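Local structure of flavin prenyltransferase UbiX (Methanocaldococcus jannaschii, 6M8V) at residues V13-R18 against D158-V163. The protein probably transfers a dimethylallyl group from dimethylallyl monophosphate to flavin mononucleotide, making the prenylated flavin cofactor used by UbiD decarboxylases. Residues are numbered along the deposited sequence; the frame is centred on the assembly and turned at random.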
loop_
_atom_site.group_PDB
_atom_site.type_symbol
_atom_site.label_atom_id
_atom_site.label_comp_id
_atom_site.label_asym_id
_atom_site.label_seq_id
_atom_site.Cartn_x
_atom_site.Cartn_y
_atom_site.Cartn_z
ATOM N N VAL A 13 32.950 -16.585 -3.758
ATOM C CA VAL A 13 32.799 -17.959 -3.298
ATOM C C VAL A 13 33.843 -18.344 -2.260
ATOM O O VAL A 13 33.693 -19.380 -1.603
ATOM C CB VAL A 13 32.856 -18.937 -4.489
ATOM C CG1 VAL A 13 31.558 -18.875 -5.288
ATOM C CG2 VAL A 13 34.053 -18.629 -5.378
ATOM N N ILE A 14 34.895 -17.536 -2.093
ATOM C CA ILE A 14 35.867 -17.786 -1.031
ATOM C C ILE A 14 35.194 -17.773 0.335
ATOM O O ILE A 14 35.613 -18.494 1.248
ATOM C CB ILE A 14 37.018 -16.762 -1.102
ATOM C CG1 ILE A 14 38.095 -17.093 -0.069
ATOM C CG2 ILE A 14 36.494 -15.342 -0.911
ATOM C CD1 ILE A 14 39.326 -16.232 -0.190
ATOM N N TYR A 15 34.141 -16.965 0.500
ATOM C CA TYR A 15 33.390 -16.988 1.749
ATOM C C TYR A 15 32.789 -18.363 1.997
ATOM O O TYR A 15 32.818 -18.867 3.125
ATOM C CB TYR A 15 32.283 -15.934 1.732
ATOM C CG TYR A 15 32.739 -14.494 1.722
ATOM C CD1 TYR A 15 33.464 -13.964 2.779
ATOM C CD2 TYR A 15 32.397 -13.650 0.672
ATOM C CE1 TYR A 15 33.865 -12.638 2.771
ATOM C CE2 TYR A 15 32.790 -12.325 0.662
ATOM C CZ TYR A 15 33.523 -11.827 1.714
ATOM O OH TYR A 15 33.909 -10.509 1.704
ATOM N N ALA A 16 32.233 -18.984 0.955
ATOM C CA ALA A 16 31.637 -20.306 1.118
ATOM C C ALA A 16 32.696 -21.354 1.437
ATOM O O ALA A 16 32.463 -22.254 2.253
ATOM C CB ALA A 16 30.860 -20.691 -0.140
ATOM N N LYS A 17 33.864 -21.255 0.800
ATOM C CA LYS A 17 34.939 -22.203 1.074
ATOM C C LYS A 17 35.383 -22.111 2.530
ATOM O O LYS A 17 35.488 -23.128 3.223
ATOM C CB LYS A 17 36.115 -21.951 0.125
ATOM C CG LYS A 17 37.320 -22.882 0.336
ATOM C CD LYS A 17 38.481 -22.493 -0.577
ATOM C CE LYS A 17 39.713 -23.374 -0.357
ATOM N NZ LYS A 17 40.240 -23.300 1.038
ATOM N N ARG A 18 35.622 -20.889 3.016
ATOM C CA ARG A 18 36.054 -20.711 4.398
ATOM C C ARG A 18 34.983 -21.163 5.386
ATOM O O ARG A 18 35.297 -21.792 6.403
ATOM C CB ARG A 18 36.430 -19.252 4.647
ATOM C CG ARG A 18 36.924 -18.961 6.061
ATOM C CD ARG A 18 38.199 -19.744 6.401
ATOM N NE ARG A 18 39.133 -19.805 5.279
ATOM C CZ ARG A 18 39.914 -18.798 4.897
ATOM N NH1 ARG A 18 39.880 -17.639 5.545
ATOM N NH2 ARG A 18 40.731 -18.948 3.861
ATOM N N ASP A 158 42.030 -12.185 6.922
ATOM C CA ASP A 158 41.361 -11.589 8.077
ATOM C C ASP A 158 39.986 -11.044 7.712
ATOM O O ASP A 158 39.068 -11.055 8.541
ATOM C CB ASP A 158 42.208 -10.462 8.664
ATOM C CG ASP A 158 43.439 -10.962 9.392
ATOM O OD1 ASP A 158 43.443 -12.123 9.857
ATOM O OD2 ASP A 158 44.404 -10.177 9.501
ATOM N N ILE A 159 39.834 -10.538 6.492
ATOM C CA ILE A 159 38.534 -10.055 6.050
ATOM C C ILE A 159 37.570 -11.220 5.880
ATOM O O ILE A 159 36.418 -11.159 6.327
ATOM C CB ILE A 159 38.698 -9.241 4.756
ATOM C CG1 ILE A 159 39.505 -7.970 5.047
ATOM C CG2 ILE A 159 37.342 -8.922 4.145
ATOM C CD1 ILE A 159 39.619 -7.037 3.878
ATOM N N ILE A 160 38.034 -12.313 5.263
ATOM C CA ILE A 160 37.177 -13.478 5.051
ATOM C C ILE A 160 36.755 -14.087 6.383
ATOM O O ILE A 160 35.615 -14.538 6.544
ATOM C CB ILE A 160 37.887 -14.515 4.161
ATOM C CG1 ILE A 160 38.467 -13.848 2.916
ATOM C CG2 ILE A 160 36.929 -15.636 3.777
ATOM C CD1 ILE A 160 37.440 -13.118 2.085
ATOM N N ASN A 161 37.663 -14.105 7.362
ATOM C CA ASN A 161 37.346 -14.719 8.647
ATOM C C ASN A 161 36.389 -13.861 9.466
ATOM O O ASN A 161 35.629 -14.395 10.283
ATOM C CB ASN A 161 38.632 -14.987 9.435
ATOM C CG ASN A 161 39.402 -16.178 8.900
ATOM O OD1 ASN A 161 38.840 -17.039 8.226
ATOM N ND2 ASN A 161 40.695 -16.236 9.203
ATOM N N PHE A 162 36.418 -12.541 9.282
ATOM C CA PHE A 162 35.414 -11.693 9.921
ATOM C C PHE A 162 34.017 -12.038 9.419
ATOM O O PHE A 162 33.094 -12.270 10.211
ATOM C CB PHE A 162 35.721 -10.214 9.667
ATOM C CG PHE A 162 34.667 -9.279 10.204
ATOM C CD1 PHE A 162 34.762 -8.777 11.490
ATOM C CD2 PHE A 162 33.574 -8.912 9.426
ATOM C CE1 PHE A 162 33.796 -7.928 11.990
ATOM C CE2 PHE A 162 32.602 -8.067 9.923
ATOM C CZ PHE A 162 32.714 -7.573 11.208
ATOM N N VAL A 163 33.844 -12.063 8.096
ATOM C CA VAL A 163 32.541 -12.360 7.508
ATOM C C VAL A 163 32.052 -13.732 7.958
ATOM O O VAL A 163 30.894 -13.897 8.361
ATOM C CB VAL A 163 32.614 -12.263 5.974
ATOM C CG1 VAL A 163 31.296 -12.708 5.346
ATOM C CG2 VAL A 163 32.970 -10.835 5.546
#
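I160 projects from helix 156-171 into the groove between I14, Y15 and R18 of helix 13-22; the axes of segments 13-18 and 158-163 come within 9.6 Å, with a crossing angle of -69°. Its CD1 reaches both I14 and Y15, 3.8 Å from I14 CG2 and 3.7 Å from Y15 CE1. On its other branch, I160 CG2, held anti to the backbone N, meets R18 CB at 3.8 Å and sits over one face of the guanidinium. The tight, buried end belongs to Y15 and V163: V163 CG2 approaches Y15 CE1 obliquely at 3.4 Å, while V163 CG1 lies close to Y15 CD1. F149 of a second subunit packs on I14, Y15 and I160, its ring roughly perpendicular to that of Y15, and M122 of that subunit packs on V163.

The other side is polar and partly exposed. Bends at chi2 (62°) and chi3 carry the R18 chain back across I160, and NH1 gives N161 OD1 a hydrogen bond of 2.9 Å. OD1 lies near the guanidinium plane, but the donor stands 47° out of the amide carbonyl plane. R18 NE forms a salt bridge with E21, which also pairs with K17. An alanine in place of R18 would probably leave N161 OD1 without this donor, E21 without one of its two basic partners, and I160 CG2 without the guanidinium over it. The apolar contacts thus probably set how closely the C-terminal helix approaches helix 13-22 of the Rossmann-like fold, while the directional, charge-assisted R18-N161 bond probably helps fix their relative position on the solvent side.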